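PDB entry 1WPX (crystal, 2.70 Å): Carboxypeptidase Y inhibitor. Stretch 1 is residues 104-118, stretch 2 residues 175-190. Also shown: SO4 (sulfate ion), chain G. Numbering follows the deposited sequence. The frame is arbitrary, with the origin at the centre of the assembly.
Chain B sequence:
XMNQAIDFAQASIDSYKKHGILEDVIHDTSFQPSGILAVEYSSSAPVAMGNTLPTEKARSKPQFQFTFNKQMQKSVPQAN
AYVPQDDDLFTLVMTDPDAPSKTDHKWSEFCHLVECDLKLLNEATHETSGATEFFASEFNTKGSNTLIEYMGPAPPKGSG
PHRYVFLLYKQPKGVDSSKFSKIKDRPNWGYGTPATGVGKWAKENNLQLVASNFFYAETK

Stretch 1 (104-118) DHKWSEFCHLVECDL
Stretch 2 (175-190) VDSSKFSKIKDRPNWG

The strongest polar link joins Asp117 to Ser177. Ser177 OG, on a p rotamer, donates to Asp117 OD2 at 2.6 Å, and Ser177 N donates to Asp117 OD1 at 2.9 Å (N-H...O 143°), so one carboxylate takes both the hydroxyl and the amide of a single serine. Asp117 (phi/psi 57/46, chi1 m) stands at a corner where the chain turns out of the strand that carries Cys111 and Val114, while Ser177 opens a 3-10 segment, 177-179. Within stretch 2, Asp176 OD1 accepts from Ser178 OG (2.5 Å) and Ser178 N (3.2 Å), and its OD2 forms a salt bridge with Lys179 NZ (3.0 Å).

At the other end the backbones run antiparallel in register: CA-CA distances are 5.1 Å for Glu109-Asn188, 4.7 Å for Phe110-Pro187 and 4.5 Å for Cys111-Arg186. Cys111 N gives Arg186 O a weak hydrogen bond (3.3 Å, 164°). The same Arg186 O closes a type II turn, Arg186 to Trp189, by accepting from Trp189 N at 2.7 Å. This turn faces a type I turn, His105 to Ser108, closed by Ser108 N to His105 O at 3.0 Å. Between them Asn188 CA approaches Ser108 O at 3.5 Å in a CA-H...O contact, and Glu109 O lies 3.1 Å from Asn188 N. Arg186 NE comes within 3.1 Å of Cys111 O, but the angle is too poor for a hydrogen bond.

Trp189 (chi1 m, chi2 55°) builds the main apolar contact. Cys111 (chi1 t) points toward stretch 2 and lies over one face of the indole: CB is 3.6 Å from the centroid of the five-membered ring and SG 3.6 Å from that of the six-membered ring. The polarisable sulfur and the CB hydrogens thus both meet pi density. Val114 (chi1 t), on the same side of the strand, brings CG2 to 3.7 Å from Trp189 CH2 and 4.2 Å from Ile183 CD1. Further along, Cys116 SG (chi1 m) meets the edge of the Phe180 ring, 4.3 Å from CD2, and Cys116 CB packs 3.3 Å from Ser177 CB.

Phe110 (chi1 t, chi2 -83°) starts with CA-to-CB away from stretch 2, yet its ring comes nearer. Arg186 CB (chi1 m) lies over one face, 3.8 Å from the Phe110 ring centroid; over the opposite face sits sulfate O1, 3.6 Å from Phe110 CD1. His112 NE2 donates to sulfate O4 at 2.7 Å. Pro187 adds apolar contacts, CD to Phe110 CE2 and CB to Trp107 CB, both 4.1 Å. The contact buries 770 Å² in total.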

# COMPACT_ATOMS: atom_id res chain seq x y z
N ASP B 104 23.84 -3.30 -22.03
CA ASP B 104 24.64 -4.23 -22.81
C ASP B 104 23.87 -5.56 -22.87
O ASP B 104 23.71 -6.24 -21.86
CB ASP B 104 26.00 -4.46 -22.13
CG ASP B 104 27.04 -5.06 -23.08
OD1 ASP B 104 26.75 -6.08 -23.73
OD2 ASP B 104 28.15 -4.51 -23.15
N HIS B 105 23.41 -5.92 -24.07
CA HIS B 105 22.64 -7.14 -24.24
C HIS B 105 23.40 -8.28 -24.91
O HIS B 105 22.80 -9.14 -25.56
CB HIS B 105 21.36 -6.84 -25.02
CG HIS B 105 20.46 -5.87 -24.34
ND1 HIS B 105 20.00 -6.06 -23.05
CD2 HIS B 105 19.93 -4.69 -24.76
CE1 HIS B 105 19.23 -5.04 -22.71
NE2 HIS B 105 19.17 -4.20 -23.73
N LYS B 106 24.72 -8.29 -24.77
CA LYS B 106 25.55 -9.33 -25.35
C LYS B 106 25.03 -10.71 -24.95
O LYS B 106 25.20 -11.69 -25.68
CB LYS B 106 27.01 -9.16 -24.91
CG LYS B 106 27.90 -10.39 -25.13
CD LYS B 106 28.00 -10.82 -26.59
CE LYS B 106 28.84 -9.85 -27.42
NZ LYS B 106 30.26 -9.82 -26.96
N TRP B 107 24.40 -10.79 -23.78
CA TRP B 107 23.86 -12.06 -23.29
C TRP B 107 22.38 -11.94 -22.95
O TRP B 107 21.82 -12.82 -22.28
CB TRP B 107 24.62 -12.51 -22.04
CG TRP B 107 26.10 -12.44 -22.19
CD1 TRP B 107 26.84 -12.82 -23.28
CD2 TRP B 107 27.04 -11.98 -21.21
NE1 TRP B 107 28.18 -12.63 -23.03
CE2 TRP B 107 28.33 -12.12 -21.77
CE3 TRP B 107 26.92 -11.48 -19.91
CZ2 TRP B 107 29.49 -11.77 -21.07
CZ3 TRP B 107 28.08 -11.13 -19.21
CH2 TRP B 107 29.35 -11.28 -19.80
N SER B 108 21.74 -10.87 -23.41
CA SER B 108 20.33 -10.62 -23.13
C SER B 108 19.50 -11.89 -23.14
O SER B 108 19.54 -12.68 -24.09
CB SER B 108 19.75 -9.61 -24.12
OG SER B 108 18.45 -9.19 -23.71
N GLU B 109 18.72 -12.04 -22.07
CA GLU B 109 17.87 -13.19 -21.85
C GLU B 109 18.77 -14.34 -21.46
O GLU B 109 19.16 -15.15 -22.28
CB GLU B 109 17.05 -13.51 -23.10
CG GLU B 109 15.87 -12.56 -23.29
CD GLU B 109 14.55 -13.11 -22.77
OE1 GLU B 109 14.57 -13.97 -21.86
OE2 GLU B 109 13.48 -12.68 -23.27
N PHE B 110 19.12 -14.35 -20.18
CA PHE B 110 19.96 -15.38 -19.59
C PHE B 110 18.97 -16.35 -18.94
O PHE B 110 18.15 -15.95 -18.10
CB PHE B 110 20.89 -14.74 -18.56
CG PHE B 110 21.93 -15.67 -18.01
CD1 PHE B 110 21.62 -16.54 -16.97
CD2 PHE B 110 23.22 -15.67 -18.53
CE1 PHE B 110 22.60 -17.38 -16.44
CE2 PHE B 110 24.20 -16.51 -18.00
CZ PHE B 110 23.89 -17.37 -16.96
N CYS B 111 19.03 -17.61 -19.34
CA CYS B 111 18.11 -18.63 -18.84
C CYS B 111 18.45 -19.10 -17.43
O CYS B 111 19.47 -19.76 -17.19
CB CYS B 111 18.09 -19.81 -19.81
SG CYS B 111 16.66 -20.88 -19.63
N HIS B 112 17.56 -18.78 -16.49
CA HIS B 112 17.76 -19.16 -15.10
C HIS B 112 17.01 -20.41 -14.67
O HIS B 112 17.46 -21.14 -13.77
CB HIS B 112 17.36 -17.98 -14.20
CG HIS B 112 18.41 -16.92 -14.09
ND1 HIS B 112 19.48 -17.03 -13.23
CD2 HIS B 112 18.56 -15.75 -14.74
CE1 HIS B 112 20.26 -15.96 -13.36
NE2 HIS B 112 19.72 -15.17 -14.28
N LEU B 113 15.88 -20.68 -15.31
CA LEU B 113 15.09 -21.83 -14.93
C LEU B 113 14.03 -22.15 -15.97
O LEU B 113 13.50 -21.25 -16.63
CB LEU B 113 14.44 -21.55 -13.57
CG LEU B 113 13.47 -22.51 -12.86
CD1 LEU B 113 12.10 -22.38 -13.47
CD2 LEU B 113 14.00 -23.94 -12.94
N VAL B 114 13.75 -23.44 -16.12
CA VAL B 114 12.75 -23.94 -17.05
C VAL B 114 12.25 -25.30 -16.59
O VAL B 114 12.92 -26.31 -16.78
CB VAL B 114 13.31 -24.11 -18.48
CG1 VAL B 114 12.28 -24.79 -19.36
CG2 VAL B 114 13.66 -22.76 -19.07
N GLU B 115 11.08 -25.32 -15.97
CA GLU B 115 10.46 -26.54 -15.48
C GLU B 115 9.24 -26.85 -16.33
O GLU B 115 8.41 -25.97 -16.57
CB GLU B 115 10.02 -26.37 -14.04
CG GLU B 115 10.81 -27.15 -13.04
CD GLU B 115 10.14 -27.14 -11.69
OE1 GLU B 115 10.02 -26.05 -11.10
OE2 GLU B 115 9.72 -28.23 -11.23
N CYS B 116 9.11 -28.10 -16.77
CA CYS B 116 7.98 -28.46 -17.61
C CYS B 116 7.18 -29.64 -17.09
O CYS B 116 7.58 -30.31 -16.13
CB CYS B 116 8.46 -28.78 -19.03
SG CYS B 116 9.52 -27.52 -19.74
N ASP B 117 6.04 -29.87 -17.73
CA ASP B 117 5.14 -30.96 -17.38
C ASP B 117 4.71 -30.85 -15.91
O ASP B 117 4.74 -31.83 -15.17
CB ASP B 117 5.82 -32.31 -17.62
CG ASP B 117 6.56 -32.35 -18.95
OD1 ASP B 117 5.96 -32.00 -19.99
OD2 ASP B 117 7.75 -32.74 -18.94
N LEU B 118 4.33 -29.63 -15.52
CA LEU B 118 3.88 -29.34 -14.17
C LEU B 118 2.36 -29.39 -14.16
O LEU B 118 1.73 -28.88 -15.08
CB LEU B 118 4.31 -27.94 -13.75
CG LEU B 118 5.75 -27.66 -13.31
CD1 LEU B 118 6.05 -26.18 -13.45
CD2 LEU B 118 5.92 -28.12 -11.87
N VAL B 175 1.11 -32.79 -25.43
CA VAL B 175 2.53 -32.73 -25.76
C VAL B 175 3.41 -32.40 -24.56
O VAL B 175 3.29 -31.34 -23.96
CB VAL B 175 2.79 -31.76 -26.95
CG1 VAL B 175 1.50 -31.08 -27.34
CG2 VAL B 175 3.87 -30.76 -26.62
N ASP B 176 4.27 -33.35 -24.21
CA ASP B 176 5.19 -33.22 -23.09
C ASP B 176 6.45 -32.43 -23.49
O ASP B 176 6.66 -32.15 -24.67
CB ASP B 176 5.59 -34.61 -22.60
CG ASP B 176 6.35 -35.39 -23.65
OD1 ASP B 176 7.53 -35.72 -23.41
OD2 ASP B 176 5.76 -35.65 -24.73
N SER B 177 7.29 -32.11 -22.52
CA SER B 177 8.49 -31.32 -22.79
C SER B 177 9.56 -31.97 -23.66
O SER B 177 10.43 -31.28 -24.20
CB SER B 177 9.12 -30.85 -21.47
OG SER B 177 9.53 -31.92 -20.65
N SER B 178 9.52 -33.29 -23.81
CA SER B 178 10.51 -33.98 -24.64
C SER B 178 10.41 -33.54 -26.10
O SER B 178 11.27 -33.87 -26.91
CB SER B 178 10.33 -35.50 -24.55
OG SER B 178 9.19 -35.93 -25.29
N LYS B 179 9.37 -32.78 -26.43
CA LYS B 179 9.17 -32.32 -27.80
C LYS B 179 9.45 -30.84 -28.02
O LYS B 179 9.31 -30.33 -29.13
CB LYS B 179 7.74 -32.66 -28.24
CG LYS B 179 7.53 -34.16 -28.31
CD LYS B 179 6.07 -34.53 -28.43
CE LYS B 179 5.93 -36.04 -28.56
NZ LYS B 179 6.48 -36.75 -27.38
N PHE B 180 9.87 -30.14 -26.97
CA PHE B 180 10.18 -28.73 -27.10
C PHE B 180 11.60 -28.56 -27.63
O PHE B 180 12.47 -29.38 -27.35
CB PHE B 180 10.04 -28.01 -25.76
CG PHE B 180 8.65 -28.04 -25.20
CD1 PHE B 180 7.55 -28.14 -26.05
CD2 PHE B 180 8.43 -27.95 -23.83
CE1 PHE B 180 6.25 -28.14 -25.55
CE2 PHE B 180 7.13 -27.95 -23.32
CZ PHE B 180 6.04 -28.05 -24.18
N SER B 181 11.82 -27.50 -28.40
CA SER B 181 13.14 -27.22 -28.95
C SER B 181 14.18 -27.19 -27.84
O SER B 181 13.91 -26.74 -26.73
CB SER B 181 13.12 -25.88 -29.69
OG SER B 181 12.53 -24.87 -28.89
N LYS B 182 15.38 -27.67 -28.14
CA LYS B 182 16.44 -27.70 -27.15
C LYS B 182 16.94 -26.31 -26.77
O LYS B 182 16.71 -25.33 -27.49
CB LYS B 182 17.60 -28.55 -27.68
CG LYS B 182 18.64 -28.95 -26.65
CD LYS B 182 19.69 -29.87 -27.27
CE LYS B 182 20.72 -30.32 -26.24
NZ LYS B 182 21.42 -29.17 -25.60
N ILE B 183 17.62 -26.22 -25.63
CA ILE B 183 18.18 -24.96 -25.16
C ILE B 183 19.68 -25.14 -25.00
O ILE B 183 20.15 -25.60 -23.96
CB ILE B 183 17.57 -24.53 -23.81
CG1 ILE B 183 16.07 -24.26 -23.97
CG2 ILE B 183 18.26 -23.28 -23.29
CD1 ILE B 183 15.34 -24.02 -22.66
N LYS B 184 20.42 -24.80 -26.06
CA LYS B 184 21.88 -24.92 -26.10
C LYS B 184 22.46 -24.64 -24.72
O LYS B 184 23.05 -25.51 -24.08
CB LYS B 184 22.45 -23.93 -27.12
CG LYS B 184 23.96 -23.96 -27.30
CD LYS B 184 24.40 -22.97 -28.40
CE LYS B 184 25.87 -23.12 -28.77
NZ LYS B 184 26.23 -22.28 -29.96
N ASP B 185 22.30 -23.40 -24.27
CA ASP B 185 22.77 -23.00 -22.95
C ASP B 185 22.10 -21.69 -22.53
O ASP B 185 21.22 -21.19 -23.22
CB ASP B 185 24.30 -22.91 -22.90
CG ASP B 185 24.87 -21.87 -23.83
OD1 ASP B 185 24.35 -21.74 -24.96
OD2 ASP B 185 25.84 -21.20 -23.43
N ARG B 186 22.54 -21.14 -21.40
CA ARG B 186 21.94 -19.93 -20.83
C ARG B 186 22.04 -18.61 -21.59
O ARG B 186 21.02 -18.04 -21.97
CB ARG B 186 22.43 -19.80 -19.40
CG ARG B 186 22.11 -21.08 -18.65
CD ARG B 186 22.37 -21.05 -17.18
NE ARG B 186 21.49 -22.01 -16.51
CZ ARG B 186 21.79 -22.65 -15.40
NH1 ARG B 186 20.93 -23.50 -14.87
NH2 ARG B 186 22.97 -22.45 -14.82
N PRO B 187 23.26 -18.09 -21.80
CA PRO B 187 23.31 -16.82 -22.54
C PRO B 187 22.52 -16.87 -23.85
O PRO B 187 22.75 -17.75 -24.68
CB PRO B 187 24.80 -16.58 -22.73
CG PRO B 187 25.41 -17.96 -22.61
CD PRO B 187 24.62 -18.57 -21.49
N ASN B 188 21.59 -15.93 -24.01
CA ASN B 188 20.73 -15.83 -25.19
C ASN B 188 19.88 -17.08 -25.37
O ASN B 188 19.30 -17.30 -26.43
CB ASN B 188 21.56 -15.61 -26.46
CG ASN B 188 22.60 -14.53 -26.30
OD1 ASN B 188 23.72 -14.80 -25.85
ND2 ASN B 188 22.25 -13.30 -26.66
N TRP B 189 19.79 -17.90 -24.32
CA TRP B 189 19.03 -19.14 -24.39
C TRP B 189 19.62 -19.99 -25.51
O TRP B 189 18.92 -20.78 -26.14
CB TRP B 189 17.54 -18.85 -24.66
CG TRP B 189 16.77 -18.45 -23.43
CD1 TRP B 189 17.06 -17.44 -22.57
CD2 TRP B 189 15.59 -19.09 -22.91
NE1 TRP B 189 16.15 -17.41 -21.54
CE2 TRP B 189 15.24 -18.41 -21.72
CE3 TRP B 189 14.81 -20.18 -23.33
CZ2 TRP B 189 14.13 -18.78 -20.95
CZ3 TRP B 189 13.71 -20.54 -22.56
CH2 TRP B 189 13.38 -19.84 -21.38
N GLY B 190 20.91 -19.81 -25.73
CA GLY B 190 21.61 -20.56 -26.76
C GLY B 190 21.22 -20.23 -28.18
O GLY B 190 21.41 -21.05 -29.08
S SO4 G . 22.36 -13.04 -14.43
O1 SO4 G . 23.23 -14.12 -14.92
O2 SO4 G . 22.03 -13.29 -13.01
O3 SO4 G . 23.05 -11.75 -14.56
O4 SO4 G . 21.12 -13.01 -15.23